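Local coordinates for putative alpha KG dependent 2,4-D dioxygenase (Burkholderia xenovorans, PDB 5J92), which probably acts as an iron(II)- and 2-oxoglutarate-dependent dioxygenase of the TfdA/TauD family, at residues R155-K160 with E243-P248. Sequence-based numbering, arbitrary orientation.
Sequences RAAYDK and EFATQP
Ala-157 and Ala-245 meet where the C-terminal ends of two helices, 154-159 and 231-245, pack against each other in the double-stranded beta-helix (cupin) fold of the TfdA family, away from the iron site. Both helices connect to the three-stranded antiparallel sheet: strand 149-153 leads into the first, and the second is followed by strand 251-254, which pairs antiparallel with strand 149-153. Alanines, with nothing beyond CB, let the backbones come within 5.0 Å, CA to CA, at Ala-157 and Ala-245. Their methyls touch, CB to CB, at 3.5 Å, tighter than a usual carbon contact, and Leu-219 also packs on Ala-245.

Beside this pair, the broad, flat side chain of Phe-244 spans to the last turn of helix 154-159. With CG anti to the backbone N (chi1 177°), the ring points at that helix and its far end reaches two backbone oxygens. Ala-157 O lies near the ring plane, 3.4 Å from CE2, where the slightly positive C-H edge suits a carbonyl. Lys-160 O approaches CZ obliquely. Lys-160 lends the ring its CB, while the rest of its flexible chain leads away, as befits an exposed charged residue.

Beyond the helix end, Gln-247 folds back onto Phe-244 O, its side-chain amide adding a second N-H donor to the carbonyl that its backbone N already binds. NE2 donates in the carbonyl plane, onto a lone pair, at 3.1 Å and 166°.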
ATOM      1  N   ARG A 155      -5.523  13.787 -10.593  1.00 15.11           N
ATOM      2  CA  ARG A 155      -5.447  14.228 -11.988  1.00 14.78           C
ATOM      3  C   ARG A 155      -4.114  13.817 -12.600  1.00 14.58           C
ATOM      4  O   ARG A 155      -4.067  13.244 -13.697  1.00 14.57           O
ATOM      5  CB  ARG A 155      -5.612  15.750 -12.078  1.00 13.72           C
ATOM      6  CG  ARG A 155      -6.680  16.331 -11.168  1.00 11.65           C
ATOM      7  CD  ARG A 155      -6.491  17.830 -10.994  1.00 19.38           C
ATOM      8  NE  ARG A 155      -5.169  18.132 -10.421  1.00 18.89           N
ATOM      9  CZ  ARG A 155      -4.664  19.356 -10.270  1.00 18.45           C
ATOM     10  NH1 ARG A 155      -5.368  20.427 -10.642  1.00 15.90           N
ATOM     11  NH2 ARG A 155      -3.453  19.511  -9.729  1.00 11.37           N
ATOM     12  N   ALA A 156      -3.014  14.126 -11.898  1.00 12.85           N
ATOM     13  CA  ALA A 156      -1.692  13.737 -12.360  1.00 13.43           C
ATOM     14  C   ALA A 156      -1.588  12.225 -12.491  1.00 14.80           C
ATOM     15  O   ALA A 156      -0.999  11.713 -13.450  1.00 16.06           O
ATOM     16  CB  ALA A 156      -0.623  14.268 -11.391  1.00 12.29           C
ATOM     17  N   ALA A 157      -2.162  11.491 -11.534  1.00 11.89           N
ATOM     18  CA  ALA A 157      -2.127  10.036 -11.613  1.00 15.09           C
ATOM     19  C   ALA A 157      -2.881   9.544 -12.839  1.00 13.57           C
ATOM     20  O   ALA A 157      -2.420   8.633 -13.537  1.00 11.55           O
ATOM     21  CB  ALA A 157      -2.714   9.424 -10.340  1.00 13.08           C
ATOM     22  N   TYR A 158      -4.051  10.119 -13.107  1.00 13.15           N
ATOM     23  CA  TYR A 158      -4.781   9.735 -14.313  1.00 15.77           C
ATOM     24  C   TYR A 158      -3.957  10.045 -15.556  1.00 16.37           C
ATOM     25  O   TYR A 158      -3.847   9.212 -16.463  1.00 16.19           O
ATOM     26  CB  TYR A 158      -6.142  10.433 -14.375  1.00 14.20           C
ATOM     27  CG  TYR A 158      -6.885  10.113 -15.647  1.00 17.46           C
ATOM     28  CD1 TYR A 158      -7.639   8.961 -15.755  1.00 16.85           C
ATOM     29  CD2 TYR A 158      -6.807  10.953 -16.748  1.00 18.38           C
ATOM     30  CE1 TYR A 158      -8.306   8.648 -16.920  1.00 19.66           C
ATOM     31  CE2 TYR A 158      -7.475  10.657 -17.916  1.00 22.30           C
ATOM     32  CZ  TYR A 158      -8.226   9.500 -17.992  1.00 22.27           C
ATOM     33  OH  TYR A 158      -8.877   9.190 -19.156  1.00 22.78           O
ATOM     34  N   ASP A 159      -3.355  11.241 -15.600  1.00 13.04           N
ATOM     35  CA  ASP A 159      -2.606  11.669 -16.782  1.00 15.26           C
ATOM     36  C   ASP A 159      -1.448  10.733 -17.081  1.00 19.61           C
ATOM     37  O   ASP A 159      -1.103  10.514 -18.250  1.00 19.23           O
ATOM     38  CB  ASP A 159      -2.077  13.091 -16.601  1.00 13.51           C
ATOM     39  CG  ASP A 159      -3.172  14.130 -16.579  1.00 18.50           C
ATOM     40  OD1 ASP A 159      -4.315  13.807 -16.993  1.00 17.74           O
ATOM     41  OD2 ASP A 159      -2.888  15.277 -16.154  1.00 18.44           O
ATOM     42  N   LYS A 160      -0.822  10.188 -16.045  1.00 19.52           N
ATOM     43  CA  LYS A 160       0.402   9.426 -16.226  1.00 19.88           C
ATOM     44  C   LYS A 160       0.158   7.918 -16.297  1.00 18.46           C
ATOM     45  O   LYS A 160       1.122   7.159 -16.378  1.00 19.23           O
ATOM     46  CB  LYS A 160       1.384   9.755 -15.091  1.00 22.09           C
ATOM     47  CG  LYS A 160       1.974  11.162 -15.153  1.00 27.82           C
ATOM     48  CD  LYS A 160       2.637  11.502 -16.476  1.00 34.46           C
ATOM     49  CE  LYS A 160       3.360  12.862 -16.417  1.00 38.90           C
ATOM     50  NZ  LYS A 160       2.481  14.057 -16.203  1.00 39.36           N
ATOM     51  N   GLU A 243      -1.603   2.022  -5.526  1.00 10.96           N
ATOM     52  CA  GLU A 243      -0.150   2.048  -5.415  1.00 14.74           C
ATOM     53  C   GLU A 243       0.435   3.018  -6.425  1.00 15.10           C
ATOM     54  O   GLU A 243       1.313   3.824  -6.094  1.00 11.51           O
ATOM     55  CB  GLU A 243       0.449   0.656  -5.617  1.00 16.63           C
ATOM     56  CG  GLU A 243       1.998   0.673  -5.621  1.00 22.06           C
ATOM     57  CD  GLU A 243       2.636  -0.697  -5.851  1.00 27.70           C
ATOM     58  OE1 GLU A 243       1.900  -1.709  -5.887  1.00 28.21           O
ATOM     59  OE2 GLU A 243       3.884  -0.763  -5.971  1.00 29.30           O
ATOM     60  N   PHE A 244      -0.070   2.976  -7.659  1.00 13.84           N
ATOM     61  CA  PHE A 244       0.452   3.855  -8.698  1.00 13.71           C
ATOM     62  C   PHE A 244       0.232   5.321  -8.341  1.00 13.60           C
ATOM     63  O   PHE A 244       1.168   6.130  -8.389  1.00 12.58           O
ATOM     64  CB  PHE A 244      -0.202   3.528 -10.045  1.00 15.08           C
ATOM     65  CG  PHE A 244       0.245   4.446 -11.150  1.00 13.89           C
ATOM     66  CD1 PHE A 244       1.421   4.191 -11.838  1.00 19.09           C
ATOM     67  CD2 PHE A 244      -0.487   5.579 -11.463  1.00 14.39           C
ATOM     68  CE1 PHE A 244       1.864   5.058 -12.850  1.00 20.53           C
ATOM     69  CE2 PHE A 244      -0.055   6.452 -12.462  1.00 18.27           C
ATOM     70  CZ  PHE A 244       1.120   6.185 -13.160  1.00 17.18           C
ATOM     71  N   ALA A 245      -0.992   5.667  -7.920  1.00 11.05           N
ATOM     72  CA  ALA A 245      -1.390   7.058  -7.724  1.00 12.76           C
ATOM     73  C   ALA A 245      -0.798   7.688  -6.468  1.00 12.14           C
ATOM     74  O   ALA A 245      -0.935   8.903  -6.283  1.00 15.13           O
ATOM     75  CB  ALA A 245      -2.920   7.169  -7.688  1.00 14.30           C
ATOM     76  N   THR A 246      -0.193   6.905  -5.581  1.00 14.74           N
ATOM     77  CA  THR A 246       0.396   7.453  -4.372  1.00 13.83           C
ATOM     78  C   THR A 246       1.921   7.381  -4.389  1.00 15.37           C
ATOM     79  O   THR A 246       2.560   7.546  -3.343  1.00 14.13           O
ATOM     80  CB  THR A 246      -0.192   6.759  -3.139  1.00 12.67           C
ATOM     81  OG1 THR A 246      -0.022   5.342  -3.243  1.00 11.80           O
ATOM     82  CG2 THR A 246      -1.693   7.073  -3.043  1.00 11.50           C
ATOM     83  N   GLN A 247       2.508   7.139  -5.557  1.00 11.39           N
ATOM     84  CA  GLN A 247       3.944   7.266  -5.702  1.00 11.66           C
ATOM     85  C   GLN A 247       4.353   8.711  -5.441  1.00 10.78           C
ATOM     86  O   GLN A 247       3.554   9.633  -5.636  1.00 12.83           O
ATOM     87  CB  GLN A 247       4.377   6.856  -7.111  1.00 15.67           C
ATOM     88  CG  GLN A 247       4.446   5.362  -7.350  1.00 19.35           C
ATOM     89  CD  GLN A 247       4.823   5.062  -8.779  1.00 21.70           C
ATOM     90  OE1 GLN A 247       5.975   4.750  -9.064  1.00 25.08           O
ATOM     91  NE2 GLN A 247       3.860   5.181  -9.697  1.00 21.63           N
ATOM     92  N   PRO A 248       5.605   8.945  -5.022  1.00 13.32           N
ATOM     93  CA  PRO A 248       5.990  10.299  -4.570  1.00 12.78           C
ATOM     94  C   PRO A 248       5.785  11.391  -5.613  1.00 13.77           C
ATOM     95  O   PRO A 248       5.489  12.541  -5.250  1.00  9.78           O
ATOM     96  CB  PRO A 248       7.474  10.140  -4.186  1.00 13.52           C
ATOM     97  CG  PRO A 248       7.906   8.837  -4.795  1.00 12.95           C
ATOM     98  CD  PRO A 248       6.687   7.963  -4.842  1.00 12.21           C
TER